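Local coordinates for pyocyanin demethylase (Mycobacterium fortuitum subsp. fortuitum DSM 46621 = ATCC 6841, PDB 5K21), which demethylates the phenazine pyocyanin of Pseudomonas aeruginosa in a tautomerizing reaction, and is bound here to phenazin-1-ol, at residues M39-D44 against G57-F62. Sequence-based numbering, arbitrary orientation.
Sequences MDIFSD and GGACFF. With 6QF (phenazin-1-ol), chain F.
The ring of Phe42 lies across the backbone of Gly58, whose CA sits 4.0 Å from the ring centroid in a CH-pi contact. Chi1 of 56° puts Phe42 CG in the crowded position between its own backbone N and carbonyl carbon. Phe42 CE1 comes within 3.5 Å of Gly58 C, and Gly58 O lies over that face, offset toward the rim. The opposite face of the ring carries phenazin-1-ol, with the ligand's C3 over the ring centre and 3.5 Å above its plane, leaving Phe42 sandwiched between strand and ligand. Cys60 SG, disulfide-bonded to Cys74, approaches the same ring obliquely at CE1 (3.9 Å) and also touches N8 of the ligand at 3.3 Å. Next along, Asp40 takes the ligand's hydroxyl: O19 donates to OD2 over 2.6 Å, and phenazin-1-ol is also hydrogen-bonded to His93 NE2. The carboxylate of Asp40 also meets the Phe62 ring at its edge, their planes 72° apart.

Both strands belong to an antiparallel hairpin in the closed barrel of the allene oxide cyclase-like family, and Asp40, Phe42 and Cys60 project inward to line its pocket. Asp40 with Cys60 and Phe42 with Gly58 are the hydrogen-bonded pairs, each joined by two N-H...O bonds; Cys60 N to Asp40 O is the shortest at 2.7 Å.

On the other face of the sheet Met39 runs side by side with Phe61. Met39 CG is anti to the backbone N (chi1 178°), and a bend at chi3 brings CE to the ring edge, 3.7 Å from Phe61 CD2, while SD makes an oblique Met-aromatic contact. Between subunits of the trimer, Met39 packs on Met39 of both other subunits, Ile41 on Phe62 of the second subunit and Phe61 on Ile41 of the third.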
loop_
_atom_site.group_PDB
_atom_site.type_symbol
_atom_site.label_atom_id
_atom_site.label_comp_id
_atom_site.label_asym_id
_atom_site.label_seq_id
_atom_site.Cartn_x
_atom_site.Cartn_y
_atom_site.Cartn_z
ATOM N N MET B 39 8.118 -0.708 -11.377
ATOM C CA MET B 39 6.856 -0.268 -10.804
ATOM C C MET B 39 6.017 0.444 -11.841
ATOM O O MET B 39 6.541 1.197 -12.668
ATOM C CB MET B 39 7.177 0.652 -9.625
ATOM C CG MET B 39 6.043 1.272 -8.904
ATOM S SD MET B 39 6.750 2.502 -7.790
ATOM C CE MET B 39 8.144 1.666 -7.099
ATOM N N ASP B 40 4.713 0.204 -11.786
ATOM C CA ASP B 40 3.750 0.920 -12.605
ATOM C C ASP B 40 2.842 1.717 -11.695
ATOM O O ASP B 40 2.351 1.196 -10.690
ATOM C CB ASP B 40 2.897 -0.026 -13.436
ATOM C CG ASP B 40 3.685 -0.784 -14.464
ATOM O OD1 ASP B 40 4.877 -0.466 -14.702
ATOM O OD2 ASP B 40 3.095 -1.724 -15.034
ATOM N N ILE B 41 2.595 2.970 -12.069
ATOM C CA ILE B 41 1.648 3.829 -11.374
ATOM C C ILE B 41 0.635 4.289 -12.417
ATOM O O ILE B 41 1.016 4.627 -13.541
ATOM C CB ILE B 41 2.360 5.014 -10.686
ATOM C CG1 ILE B 41 3.296 4.469 -9.587
ATOM C CG2 ILE B 41 1.352 5.978 -10.078
ATOM C CD1 ILE B 41 4.270 5.461 -9.002
ATOM N N PHE B 42 -0.653 4.212 -12.092
ATOM C CA PHE B 42 -1.644 4.388 -13.149
ATOM C C PHE B 42 -2.960 4.935 -12.612
ATOM O O PHE B 42 -3.253 4.874 -11.417
ATOM C CB PHE B 42 -1.920 3.065 -13.857
ATOM C CG PHE B 42 -2.370 1.978 -12.915
ATOM C CD1 PHE B 42 -1.445 1.230 -12.208
ATOM C CD2 PHE B 42 -3.713 1.756 -12.693
ATOM C CE1 PHE B 42 -1.861 0.245 -11.312
ATOM C CE2 PHE B 42 -4.127 0.797 -11.811
ATOM C CZ PHE B 42 -3.196 0.038 -11.115
ATOM N N SER B 43 -3.765 5.447 -13.543
ATOM C CA SER B 43 -5.126 5.882 -13.289
ATOM C C SER B 43 -5.971 5.429 -14.463
ATOM O O SER B 43 -5.465 5.264 -15.579
ATOM C CB SER B 43 -5.237 7.411 -13.114
ATOM O OG SER B 43 -4.654 8.115 -14.206
ATOM N N ASP B 44 -7.260 5.237 -14.201
ATOM C CA ASP B 44 -8.206 4.769 -15.202
ATOM C C ASP B 44 -9.500 5.559 -15.090
ATOM O O ASP B 44 -9.828 6.112 -14.038
ATOM C CB ASP B 44 -8.528 3.283 -15.039
ATOM C CG ASP B 44 -7.284 2.407 -15.047
ATOM O OD1 ASP B 44 -6.813 2.064 -16.147
ATOM O OD2 ASP B 44 -6.768 2.090 -13.956
ATOM N N GLY B 57 -7.067 4.788 -9.231
ATOM C CA GLY B 57 -5.644 5.038 -9.155
ATOM C C GLY B 57 -4.990 3.894 -8.421
ATOM O O GLY B 57 -5.578 3.313 -7.508
ATOM N N GLY B 58 -3.773 3.559 -8.833
ATOM C CA GLY B 58 -3.126 2.413 -8.238
ATOM C C GLY B 58 -1.653 2.361 -8.563
ATOM O O GLY B 58 -1.124 3.172 -9.335
ATOM N N ALA B 59 -1.012 1.359 -7.966
ATOM C CA ALA B 59 0.415 1.140 -8.120
ATOM C C ALA B 59 0.672 -0.354 -8.092
ATOM O O ALA B 59 0.041 -1.082 -7.318
ATOM C CB ALA B 59 1.195 1.856 -7.007
ATOM N N CYS B 60 1.563 -0.802 -8.973
ATOM C CA CYS B 60 2.014 -2.186 -9.021
ATOM C C CYS B 60 3.522 -2.210 -8.858
ATOM O O CYS B 60 4.225 -1.393 -9.458
ATOM C CB CYS B 60 1.630 -2.860 -10.336
ATOM S SG CYS B 60 -0.157 -3.151 -10.507
ATOM N N PHE B 61 3.994 -3.125 -8.018
ATOM C CA PHE B 61 5.414 -3.328 -7.746
ATOM C C PHE B 61 5.799 -4.724 -8.208
ATOM O O PHE B 61 5.173 -5.702 -7.789
ATOM C CB PHE B 61 5.700 -3.181 -6.252
ATOM C CG PHE B 61 5.126 -1.937 -5.647
ATOM C CD1 PHE B 61 3.832 -1.916 -5.153
ATOM C CD2 PHE B 61 5.874 -0.785 -5.584
ATOM C CE1 PHE B 61 3.291 -0.734 -4.615
ATOM C CE2 PHE B 61 5.354 0.386 -5.048
ATOM C CZ PHE B 61 4.062 0.405 -4.551
ATOM N N PHE B 62 6.825 -4.814 -9.055
ATOM C CA PHE B 62 7.317 -6.098 -9.549
ATOM C C PHE B 62 8.184 -6.731 -8.460
ATOM O O PHE B 62 9.321 -6.319 -8.220
ATOM C CB PHE B 62 8.060 -5.883 -10.866
ATOM C CG PHE B 62 7.152 -5.518 -12.010
ATOM C CD1 PHE B 62 6.643 -4.229 -12.130
ATOM C CD2 PHE B 62 6.800 -6.462 -12.965
ATOM C CE1 PHE B 62 5.794 -3.883 -13.165
ATOM C CE2 PHE B 62 5.951 -6.119 -14.019
ATOM C CZ PHE B 62 5.446 -4.819 -14.114
HETATM C C4 6QF F . -1.729 -1.831 -14.322
HETATM C C5 6QF F . -0.423 -1.520 -14.939
HETATM C C6 6QF F . -0.281 -0.612 -15.944
HETATM C C10 6QF F . -4.260 -2.241 -13.322
HETATM C C13 6QF F . -5.715 -3.414 -11.731
HETATM C C15 6QF F . -3.381 -3.905 -11.737
HETATM C C1 6QF F . -1.430 0.092 -16.436
HETATM C C2 6QF F . -2.641 -0.150 -15.908
HETATM C C3 6QF F . -2.875 -1.108 -14.832
HETATM N N7 6QF F . -4.107 -1.334 -14.325
HETATM N N8 6QF F . -1.879 -2.745 -13.325
HETATM C C9 6QF F . -3.129 -2.959 -12.809
HETATM C C11 6QF F . -5.553 -2.529 -12.720
HETATM C C14 6QF F . -4.593 -4.128 -11.221
HETATM O O19 6QF F . 0.639 -2.196 -14.458
#